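Long-range contacts in lovastatin nonaketide synthase, polyketide synthase component (Aspergillus terreus, PDB 7CPX), which elongates, methylates and reduces a malonyl-derived polyketide chain as the nonaketide synthase of lovastatin biosynthesis, working as a homodimer with the partner protein LovC: residues A[65-71]-A[226-232]; A[242-248]-A[365-371]; A[1696-1702]-A[1734-1740]. The protein carries 2 engineered substitutions. All coordinates share one frame; numbering follows the deposited sequence.

Overall arrangement
Contacts 1, 2 and 3 come one after another along the chain, each closing before the next opens. Contacts 1 and 2 are neighbours in the ketosynthase, their centres about 11 Å apart. Tyr71 O and Glu246 N, and Ser232 OG and Ala243 N, make probable hydrogen bonds between them. The loop of contact 1 follows helix 214-222, while contact 2 joins the start of strand 247-255, in the large mixed sheet, to helix 369-386 beside the predicted active site. Contact 3 belongs to a different sheet-and-helix unit, its centre about 91 Å from that of contact 1 and 101 Å from that of contact 2. The set illustrates how a megasynthase folds as separate domains on one chain.

Contact 1. Residues A[65-71]-A[226-232]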
loop_
_atom_site.group_PDB
_atom_site.type_symbol
_atom_site.label_atom_id
_atom_site.label_comp_id
_atom_site.label_asym_id
_atom_site.label_seq_id
_atom_site.Cartn_x
_atom_site.Cartn_y
_atom_site.Cartn_z
ATOM N N THR A 65 16.731 -11.489 10.687
ATOM C CA THR A 65 17.311 -12.536 11.517
ATOM C C THR A 65 18.669 -12.913 10.951
ATOM O O THR A 65 18.811 -13.082 9.737
ATOM C CB THR A 65 16.401 -13.769 11.575
ATOM O OG1 THR A 65 16.990 -14.764 12.419
ATOM C CG2 THR A 65 16.192 -14.348 10.185
ATOM N N ASN A 66 19.660 -13.044 11.825
ATOM C CA ASN A 66 21.005 -13.424 11.416
ATOM C C ASN A 66 21.190 -14.931 11.331
ATOM O O ASN A 66 22.281 -15.386 10.971
ATOM C CB ASN A 66 22.038 -12.834 12.380
ATOM C CG ASN A 66 21.832 -13.294 13.808
ATOM O OD1 ASN A 66 20.750 -13.753 14.174
ATOM N ND2 ASN A 66 22.869 -13.164 14.626
ATOM N N ALA A 67 20.157 -15.713 11.646
ATOM C CA ALA A 67 20.219 -17.171 11.623
ATOM C C ALA A 67 19.348 -17.686 10.486
ATOM O O ALA A 67 18.178 -18.037 10.701
ATOM C CB ALA A 67 19.764 -17.755 12.962
ATOM N N PRO A 68 19.861 -17.751 9.256
ATOM C CA PRO A 68 19.066 -18.266 8.137
ATOM C C PRO A 68 19.037 -19.781 8.025
ATOM O O PRO A 68 18.572 -20.296 7.005
ATOM C CB PRO A 68 19.773 -17.648 6.923
ATOM C CG PRO A 68 21.194 -17.586 7.337
ATOM C CD PRO A 68 21.187 -17.286 8.815
ATOM N N TYR A 69 19.519 -20.499 9.034
ATOM C CA TYR A 69 19.542 -21.951 9.029
ATOM C C TYR A 69 18.742 -22.482 10.208
ATOM O O TYR A 69 18.474 -21.770 11.180
ATOM C CB TYR A 69 20.973 -22.492 9.105
ATOM C CG TYR A 69 21.923 -21.891 8.097
ATOM C CD1 TYR A 69 21.992 -22.383 6.802
ATOM C CD2 TYR A 69 22.755 -20.840 8.442
ATOM C CE1 TYR A 69 22.861 -21.839 5.878
ATOM C CE2 TYR A 69 23.628 -20.289 7.527
ATOM C CZ TYR A 69 23.677 -20.792 6.246
ATOM O OH TYR A 69 24.545 -20.245 5.329
ATOM N N ALA A 70 18.364 -23.750 10.110
ATOM C CA ALA A 70 17.650 -24.420 11.184
ATOM C C ALA A 70 17.611 -25.907 10.881
ATOM O O ALA A 70 17.727 -26.328 9.726
ATOM C CB ALA A 70 16.233 -23.871 11.350
ATOM N N TYR A 71 17.445 -26.696 11.939
ATOM C CA TYR A 71 17.279 -28.141 11.814
ATOM C C TYR A 71 15.800 -28.403 11.541
ATOM O O TYR A 71 15.011 -28.745 12.426
ATOM C CB TYR A 71 17.774 -28.847 13.068
ATOM C CG TYR A 71 19.258 -28.679 13.326
ATOM C CD1 TYR A 71 19.783 -27.454 13.705
ATOM C CD2 TYR A 71 20.130 -29.749 13.199
ATOM C CE1 TYR A 71 21.133 -27.299 13.946
ATOM C CE2 TYR A 71 21.481 -29.603 13.437
ATOM C CZ TYR A 71 21.979 -28.377 13.813
ATOM O OH TYR A 71 23.326 -28.228 14.049
ATOM N N LEU A 226 20.019 -16.531 18.685
ATOM C CA LEU A 226 20.236 -17.538 17.661
ATOM C C LEU A 226 21.691 -17.554 17.209
ATOM O O LEU A 226 22.433 -16.580 17.363
ATOM C CB LEU A 226 19.328 -17.294 16.457
ATOM C CG LEU A 226 17.829 -17.231 16.743
ATOM C CD1 LEU A 226 17.040 -17.234 15.449
ATOM C CD2 LEU A 226 17.391 -18.380 17.635
ATOM N N SER A 227 22.090 -18.682 16.638
ATOM C CA SER A 227 23.441 -18.832 16.121
ATOM C C SER A 227 23.495 -18.340 14.681
ATOM O O SER A 227 22.857 -18.942 13.810
ATOM C CB SER A 227 23.876 -20.290 16.188
ATOM O OG SER A 227 25.142 -20.473 15.581
ATOM N N PRO A 228 24.232 -17.267 14.380
ATOM C CA PRO A 228 24.352 -16.855 12.973
ATOM C C PRO A 228 24.956 -17.932 12.093
ATOM O O PRO A 228 24.584 -18.044 10.918
ATOM C CB PRO A 228 25.239 -15.605 13.043
ATOM C CG PRO A 228 25.955 -15.710 14.342
ATOM C CD PRO A 228 25.004 -16.388 15.273
ATOM N N SER A 229 25.879 -18.731 12.630
ATOM C CA SER A 229 26.423 -19.854 11.877
ATOM C C SER A 229 25.366 -20.906 11.580
ATOM O O SER A 229 25.563 -21.730 10.680
ATOM C CB SER A 229 27.583 -20.490 12.643
ATOM O OG SER A 229 27.168 -20.921 13.928
ATOM N N GLY A 230 24.255 -20.899 12.311
ATOM C CA GLY A 230 23.178 -21.830 12.058
ATOM C C GLY A 230 23.302 -23.163 12.753
ATOM O O GLY A 230 22.617 -24.114 12.359
ATOM N N ARG A 231 24.153 -23.273 13.771
ATOM C CA ARG A 231 24.345 -24.525 14.487
ATOM C C ARG A 231 24.590 -24.240 15.960
ATOM O O ARG A 231 25.305 -23.298 16.308
ATOM C CB ARG A 231 25.512 -25.324 13.899
ATOM C CG ARG A 231 25.273 -25.766 12.469
ATOM C CD ARG A 231 26.443 -26.550 11.913
ATOM N NE ARG A 231 26.215 -26.948 10.529
ATOM C CZ ARG A 231 26.410 -26.160 9.480
ATOM N NH1 ARG A 231 26.834 -24.914 9.619
ATOM N NH2 ARG A 231 26.170 -26.633 8.260
ATOM N N SER A 232 23.992 -25.063 16.818
ATOM C CA SER A 232 24.140 -24.930 18.266
ATOM C C SER A 232 25.440 -25.610 18.674
ATOM O O SER A 232 25.463 -26.774 19.076
ATOM C CB SER A 232 22.947 -25.539 18.992
ATOM O OG SER A 232 21.737 -24.925 18.589
#
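Asn66 and Pro228 lie alongside each other and point the same way, with the amide ND2 3.8 Å from Pro228 CB. The first torsion of Asn66 sets its CG between the backbone N and the carbonyl carbon (chi1 59°), which brings the amide up to the proline ring, while OD1 bonds Ser221 OG in helix 214-222. The backbone follows the same line: Pro228 CA makes a CA-H...O contact with Asn66 O at 3.2 Å. Beside it, the methyl of Ala67 meets Leu226 CB at 3.6 Å, and Leu226 CD1 curls round to the same methyl and to Thr65 OG1.

Farther along, Tyr69 is laid over the bend at Gly230, where the backbone has a positive phi (87°) and no side chain intervenes. Its CB comes within 3.7 Å of Gly230 CA, and its ring presents an edge, near its own plane, to Pro228 O. Tyr71 closes the far end: its side chain crosses that of Arg231 at about a right angle, the hydroxyl OH touching the aliphatic CG at 3.5 Å. The ring and guanidinium planes are 83° apart, and Arg231 NH2 makes a salt bridge to Asp39.

No hydrogen bond spans the two segments; several polar ends have partners outside them, Ser227 OG for instance pairing with Asp240. The loop itself is held by the bond from Gly230 N to Ser227 O (2.8 Å). Just beyond, Ser232 OG hydrogen-bonds Ala243 N, near the predicted active-site His367. Ser227 to Gly230 form a type I beta turn, packed against strand 69-70 in the thiolase-fold ketosynthase.

Contact 2. Residues A[242-248]-A[365-371]; sequences YARGEAV and VGHTEGT
Tyr242 and His367 are brought together, ring against ring, by contrasting first torsions: the tyrosine CG stands between its backbone N and carbonyl carbon (chi1 67°), whereas the imidazole is swung opposite its own backbone N (chi1 -178°). Each ring then lies over a face of the other, offset toward the rim, with centroids 4.0 Å apart. The planes make 36°, an oblique pairing. Glu369 turns sharply at its second torsion, and this bend carries the carboxylate to the edge of the tyrosine ring. There Tyr242 OH donates to Glu369 OE2 at 2.6 Å, meeting the syn lone pair of that oxygen, while the ring and carboxylate planes stand nearly perpendicular.

The same oxygen faces a second group, since Arg244 NH1 forms a long salt bridge to OE2 at 3.6 Å. The arginine chain, bent at chi3, reaches across the glutamate side chain at about a right angle, and its guanidinium also makes a cation-pi contact with Phe217. A hydroxyl and a guanidinium thus restrain the carboxylate from different directions.

Backbone bonds set the register. His367 N donates to Ala243 O (2.7 Å), and Gly245 N returns a bond to His367 O (2.8 Å), making a single beta bridge between Arg244 and His367. Next to it the methyl of Ala247 packs against CG2 of both Thr368 and Thr371, each 3.4 Å away, fastening the beginning of strand 247-255 to that of helix 369-386. The imidazole meanwhile lies beside Cys181 and His320, consistent with the Cys-His-His catalytic triad of ketosynthases, for which all three residues are predicted.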
loop_
_atom_site.group_PDB
_atom_site.type_symbol
_atom_site.label_atom_id
_atom_site.label_comp_id
_atom_site.label_asym_id
_atom_site.label_seq_id
_atom_site.Cartn_x
_atom_site.Cartn_y
_atom_site.Cartn_z
ATOM N N TYR A 242 22.136 -20.368 19.515
ATOM C CA TYR A 242 21.556 -21.684 19.293
ATOM C C TYR A 242 20.786 -21.692 17.982
ATOM O O TYR A 242 20.111 -20.717 17.639
ATOM C CB TYR A 242 20.634 -22.093 20.448
ATOM C CG TYR A 242 19.375 -21.271 20.594
ATOM C CD1 TYR A 242 18.262 -21.520 19.807
ATOM C CD2 TYR A 242 19.291 -20.263 21.540
ATOM C CE1 TYR A 242 17.112 -20.779 19.943
ATOM C CE2 TYR A 242 18.142 -19.517 21.686
ATOM C CZ TYR A 242 17.055 -19.779 20.884
ATOM O OH TYR A 242 15.904 -19.039 21.023
ATOM N N ALA A 243 20.893 -22.797 17.255
ATOM C CA ALA A 243 20.197 -22.964 15.988
ATOM C C ALA A 243 18.816 -23.543 16.254
ATOM O O ALA A 243 18.691 -24.613 16.859
ATOM C CB ALA A 243 20.991 -23.873 15.054
ATOM N N ARG A 244 17.784 -22.836 15.806
ATOM C CA ARG A 244 16.425 -23.326 15.975
ATOM C C ARG A 244 16.248 -24.644 15.236
ATOM O O ARG A 244 16.819 -24.855 14.163
ATOM C CB ARG A 244 15.423 -22.297 15.461
ATOM C CG ARG A 244 15.259 -21.084 16.361
ATOM C CD ARG A 244 14.249 -20.102 15.791
ATOM N NE ARG A 244 13.057 -20.782 15.301
ATOM C CZ ARG A 244 12.135 -21.325 16.082
ATOM N NH1 ARG A 244 12.232 -21.278 17.400
ATOM N NH2 ARG A 244 11.093 -21.938 15.528
ATOM N N GLY A 245 15.466 -25.533 15.820
ATOM C CA GLY A 245 15.185 -26.820 15.208
ATOM C C GLY A 245 13.712 -27.146 15.285
ATOM O O GLY A 245 13.046 -26.837 16.272
ATOM N N GLU A 246 13.207 -27.770 14.227
ATOM C CA GLU A 246 11.825 -28.223 14.186
ATOM C C GLU A 246 11.756 -29.645 14.716
ATOM O O GLU A 246 12.370 -30.555 14.148
ATOM C CB GLU A 246 11.269 -28.168 12.767
ATOM C CG GLU A 246 11.025 -26.784 12.240
ATOM C CD GLU A 246 10.123 -26.802 11.026
ATOM O OE1 GLU A 246 10.064 -27.849 10.347
ATOM O OE2 GLU A 246 9.453 -25.783 10.757
ATOM N N ALA A 247 11.000 -29.843 15.791
ATOM C CA ALA A 247 10.842 -31.173 16.350
ATOM C C ALA A 247 9.515 -31.255 17.083
ATOM O O ALA A 247 9.111 -30.312 17.771
ATOM C CB ALA A 247 11.996 -31.524 17.291
ATOM N N VAL A 248 8.844 -32.390 16.921
ATOM C CA VAL A 248 7.627 -32.709 17.655
ATOM C C VAL A 248 7.834 -34.083 18.270
ATOM O O VAL A 248 7.936 -35.083 17.550
ATOM C CB VAL A 248 6.384 -32.688 16.760
ATOM C CG1 VAL A 248 5.145 -32.982 17.582
ATOM C CG2 VAL A 248 6.265 -31.344 16.067
ATOM N N VAL A 365 20.070 -32.339 16.245
ATOM C CA VAL A 365 18.735 -32.003 15.763
ATOM C C VAL A 365 18.400 -30.535 15.995
ATOM O O VAL A 365 17.285 -30.103 15.691
ATOM C CB VAL A 365 17.670 -32.905 16.408
ATOM C CG1 VAL A 365 17.976 -34.365 16.135
ATOM C CG2 VAL A 365 17.579 -32.641 17.899
ATOM N N GLY A 366 19.331 -29.763 16.536
ATOM C CA GLY A 366 19.113 -28.351 16.744
ATOM C C GLY A 366 18.388 -28.057 18.045
ATOM O O GLY A 366 17.796 -28.928 18.681
ATOM N N HIS A 367 18.441 -26.790 18.438
ATOM C CA HIS A 367 17.713 -26.322 19.612
ATOM C C HIS A 367 16.239 -26.227 19.251
ATOM O O HIS A 367 15.799 -25.258 18.629
ATOM C CB HIS A 367 18.255 -24.978 20.076
ATOM C CG HIS A 367 17.590 -24.459 21.310
ATOM N ND1 HIS A 367 18.136 -24.603 22.567
ATOM C CD2 HIS A 367 16.415 -23.810 21.482
ATOM C CE1 HIS A 367 17.330 -24.058 23.459
ATOM N NE2 HIS A 367 16.278 -23.570 22.827
ATOM N N THR A 368 15.465 -27.237 19.644
ATOM C CA THR A 368 14.055 -27.327 19.289
ATOM C C THR A 368 13.155 -26.680 20.337
ATOM O O THR A 368 11.995 -27.075 20.489
ATOM C CB THR A 368 13.660 -28.785 19.066
ATOM O OG1 THR A 368 13.826 -29.520 20.281
ATOM C CG2 THR A 368 14.521 -29.412 17.983
ATOM N N GLU A 369 13.680 -25.703 21.073
ATOM C CA GLU A 369 12.884 -24.861 21.957
ATOM C C GLU A 369 11.938 -25.672 22.838
ATOM O O GLU A 369 12.383 -26.361 23.761
ATOM C CB GLU A 369 12.095 -23.846 21.127
ATOM C CG GLU A 369 12.947 -22.972 20.223
ATOM C CD GLU A 369 13.738 -21.930 20.984
ATOM O OE1 GLU A 369 13.855 -22.051 22.219
ATOM O OE2 GLU A 369 14.234 -20.979 20.344
ATOM N N GLY A 370 10.633 -25.606 22.555
ATOM C CA GLY A 370 9.661 -26.202 23.456
ATOM C C GLY A 370 9.894 -27.683 23.676
ATOM O O GLY A 370 9.877 -28.161 24.813
ATOM N N THR A 371 10.124 -28.426 22.600
ATOM C CA THR A 371 10.370 -29.857 22.691
ATOM C C THR A 371 11.824 -30.179 22.999
ATOM O O THR A 371 12.158 -31.354 23.183
ATOM C CB THR A 371 9.964 -30.549 21.390
ATOM O OG1 THR A 371 9.812 -31.954 21.621
ATOM C CG2 THR A 371 11.018 -30.341 20.340
#

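Contact 3. Residues A[1696-1702]-A[1734-1740]; sequences ELDEELF and HPHQAST
Glu1700 OE2 is the acceptor on which this contact turns, for two donors from 1734-1740 reach it. Gln1737 NE2 bonds it at 3.1 Å with an N-H...O angle of 152°, arriving on the anti side and 24° out of the carboxylate plane. His1734 ND1 gives a weak bond of 3.1 Å, bent to 133°. Carboxylate and amide are nearly coplanar, and the amide nitrogen also lies over one face of the His1734 ring. The extended Gln1737 chain sends its other polar atom, OE1, to a weak bond from Glu1728 N.

A second polar group lies farther along the helix. Thr1740 OG1 stands 3.1 Å from Glu1696 OE1 and equally close to His1736 O, so that two acceptors compete for its proton. Ser1739 OG donates to Pro1735 O at 2.8 Å, joining the helical bond from Ser1739 N at the same carbonyl; the two donors approach from opposite faces of its plane.

The surroundings are Rossmann-like. The loop 1696-1702 leaves parallel strand 1689-1693 and leads to helix 1705-1719, while helix 1735-1750, with His1734 at its N-cap position, follows strand 1720-1728 in the same sheet.

Apolar contacts flank the polar core. Phe1702 offers a ring face to Ser1739 CB, a CH-pi contact 3.7 Å from the centroid, and Glu1700 CB rests against His1736 CB at 3.6 Å. Helices of the ketoreductase domain cover this contact: Phe1702 touches Met2259 and Leu2263 of helix 2256-2276, and the His1736 ring meets that of Tyr2313 edge-to-face.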
loop_
_atom_site.group_PDB
_atom_site.type_symbol
_atom_site.label_atom_id
_atom_site.label_comp_id
_atom_site.label_asym_id
_atom_site.label_seq_id
_atom_site.Cartn_x
_atom_site.Cartn_y
_atom_site.Cartn_z
ATOM N N GLU A 1696 50.815 68.335 -0.083
ATOM C CA GLU A 1696 49.733 68.035 -1.011
ATOM C C GLU A 1696 49.075 69.302 -1.537
ATOM O O GLU A 1696 48.600 69.311 -2.677
ATOM C CB GLU A 1696 48.692 67.141 -0.337
ATOM C CG GLU A 1696 49.290 66.006 0.472
ATOM C CD GLU A 1696 50.434 65.321 -0.247
ATOM O OE1 GLU A 1696 50.353 65.158 -1.482
ATOM O OE2 GLU A 1696 51.420 64.956 0.426
ATOM N N LEU A 1697 49.037 70.368 -0.735
ATOM C CA LEU A 1697 48.641 71.666 -1.266
ATOM C C LEU A 1697 49.627 72.137 -2.324
ATOM O O LEU A 1697 49.223 72.719 -3.337
ATOM C CB LEU A 1697 48.541 72.689 -0.135
ATOM C CG LEU A 1697 47.768 72.239 1.108
ATOM C CD1 LEU A 1697 47.643 73.379 2.103
ATOM C CD2 LEU A 1697 46.395 71.700 0.739
ATOM N N ASP A 1698 50.915 71.892 -2.105
ATOM C CA ASP A 1698 51.946 72.115 -3.103
ATOM C C ASP A 1698 51.984 70.911 -4.043
ATOM O O ASP A 1698 51.059 70.097 -4.078
ATOM C CB ASP A 1698 53.295 72.352 -2.426
ATOM C CG ASP A 1698 53.237 73.443 -1.377
ATOM O OD1 ASP A 1698 52.395 74.355 -1.512
ATOM O OD2 ASP A 1698 54.035 73.389 -0.417
ATOM N N GLU A 1699 53.051 70.796 -4.831
ATOM C CA GLU A 1699 53.224 69.629 -5.685
ATOM C C GLU A 1699 53.062 68.352 -4.872
ATOM O O GLU A 1699 53.703 68.175 -3.833
ATOM C CB GLU A 1699 54.600 69.664 -6.349
ATOM N N GLU A 1700 52.198 67.463 -5.351
ATOM C CA GLU A 1700 51.867 66.260 -4.606
ATOM C C GLU A 1700 53.018 65.259 -4.647
ATOM O O GLU A 1700 53.855 65.263 -5.554
ATOM C CB GLU A 1700 50.602 65.609 -5.166
ATOM C CG GLU A 1700 49.348 66.455 -5.032
ATOM C CD GLU A 1700 49.275 67.568 -6.058
ATOM O OE1 GLU A 1700 50.254 67.748 -6.812
ATOM O OE2 GLU A 1700 48.238 68.262 -6.110
ATOM N N LEU A 1701 53.049 64.387 -3.637
ATOM C CA LEU A 1701 54.058 63.335 -3.608
ATOM C C LEU A 1701 53.890 62.389 -4.788
ATOM O O LEU A 1701 54.871 62.009 -5.437
ATOM C CB LEU A 1701 53.974 62.552 -2.299
ATOM C CG LEU A 1701 53.740 63.343 -1.012
ATOM C CD1 LEU A 1701 53.855 62.423 0.194
ATOM C CD2 LEU A 1701 54.702 64.512 -0.894
ATOM N N PHE A 1702 52.650 62.012 -5.088
ATOM C CA PHE A 1702 52.369 61.016 -6.110
ATOM C C PHE A 1702 52.439 61.577 -7.522
ATOM O O PHE A 1702 52.319 60.808 -8.483
ATOM C CB PHE A 1702 51.003 60.386 -5.846
ATOM C CG PHE A 1702 51.027 59.377 -4.739
ATOM C CD1 PHE A 1702 51.213 59.773 -3.428
ATOM C CD2 PHE A 1702 50.887 58.031 -5.012
ATOM C CE1 PHE A 1702 51.251 58.844 -2.410
ATOM C CE2 PHE A 1702 50.923 57.098 -4.000
ATOM C CZ PHE A 1702 51.103 57.505 -2.696
ATOM N N HIS A 1734 42.116 66.940 -7.049
ATOM C CA HIS A 1734 43.529 66.561 -7.073
ATOM C C HIS A 1734 43.658 65.084 -6.729
ATOM O O HIS A 1734 43.903 64.720 -5.570
ATOM C CB HIS A 1734 44.342 67.427 -6.112
ATOM C CG HIS A 1734 44.407 68.867 -6.510
ATOM N ND1 HIS A 1734 45.506 69.417 -7.134
ATOM C CD2 HIS A 1734 43.506 69.870 -6.384
ATOM C CE1 HIS A 1734 45.281 70.698 -7.369
ATOM N NE2 HIS A 1734 44.074 70.997 -6.924
ATOM N N PRO A 1735 43.499 64.201 -7.716
ATOM C CA PRO A 1735 43.613 62.761 -7.436
ATOM C C PRO A 1735 44.960 62.344 -6.871
ATOM O O PRO A 1735 45.027 61.327 -6.173
ATOM C CB PRO A 1735 43.354 62.118 -8.804
ATOM C CG PRO A 1735 42.537 63.123 -9.540
ATOM C CD PRO A 1735 43.037 64.461 -9.089
ATOM N N HIS A 1736 46.037 63.076 -7.161
ATOM C CA HIS A 1736 47.328 62.742 -6.564
ATOM C C HIS A 1736 47.288 62.932 -5.053
ATOM O O HIS A 1736 47.823 62.113 -4.293
ATOM C CB HIS A 1736 48.430 63.602 -7.184
ATOM C CG HIS A 1736 48.427 63.601 -8.680
ATOM N ND1 HIS A 1736 47.485 64.277 -9.423
ATOM C CD2 HIS A 1736 49.253 63.005 -9.573
ATOM C CE1 HIS A 1736 47.728 64.098 -10.709
ATOM N NE2 HIS A 1736 48.796 63.331 -10.827
ATOM N N GLN A 1737 46.658 64.017 -4.600
ATOM C CA GLN A 1737 46.459 64.207 -3.172
ATOM C C GLN A 1737 45.653 63.061 -2.579
ATOM O O GLN A 1737 45.900 62.651 -1.442
ATOM C CB GLN A 1737 45.759 65.542 -2.919
ATOM C CG GLN A 1737 46.496 66.747 -3.476
ATOM C CD GLN A 1737 45.742 68.044 -3.268
ATOM O OE1 GLN A 1737 44.717 68.079 -2.589
ATOM N NE2 GLN A 1737 46.243 69.120 -3.863
ATOM N N ALA A 1738 44.702 62.517 -3.339
ATOM C CA ALA A 1738 43.931 61.381 -2.845
ATOM C C ALA A 1738 44.765 60.109 -2.807
ATOM O O ALA A 1738 44.554 59.257 -1.939
ATOM C CB ALA A 1738 42.694 61.169 -3.709
ATOM N N SER A 1739 45.703 59.953 -3.741
ATOM C CA SER A 1739 46.633 58.833 -3.660
ATOM C C SER A 1739 47.469 58.934 -2.397
ATOM O O SER A 1739 47.716 57.930 -1.714
ATOM C CB SER A 1739 47.539 58.807 -4.888
ATOM O OG SER A 1739 46.836 59.213 -6.042
ATOM N N THR A 1740 47.914 60.147 -2.072
ATOM C CA THR A 1740 48.600 60.355 -0.803
ATOM C C THR A 1740 47.686 60.008 0.364
ATOM O O THR A 1740 48.114 59.377 1.335
ATOM C CB THR A 1740 49.080 61.800 -0.689
ATOM O OG1 THR A 1740 49.780 62.169 -1.883
ATOM C CG2 THR A 1740 50.009 61.953 0.505
#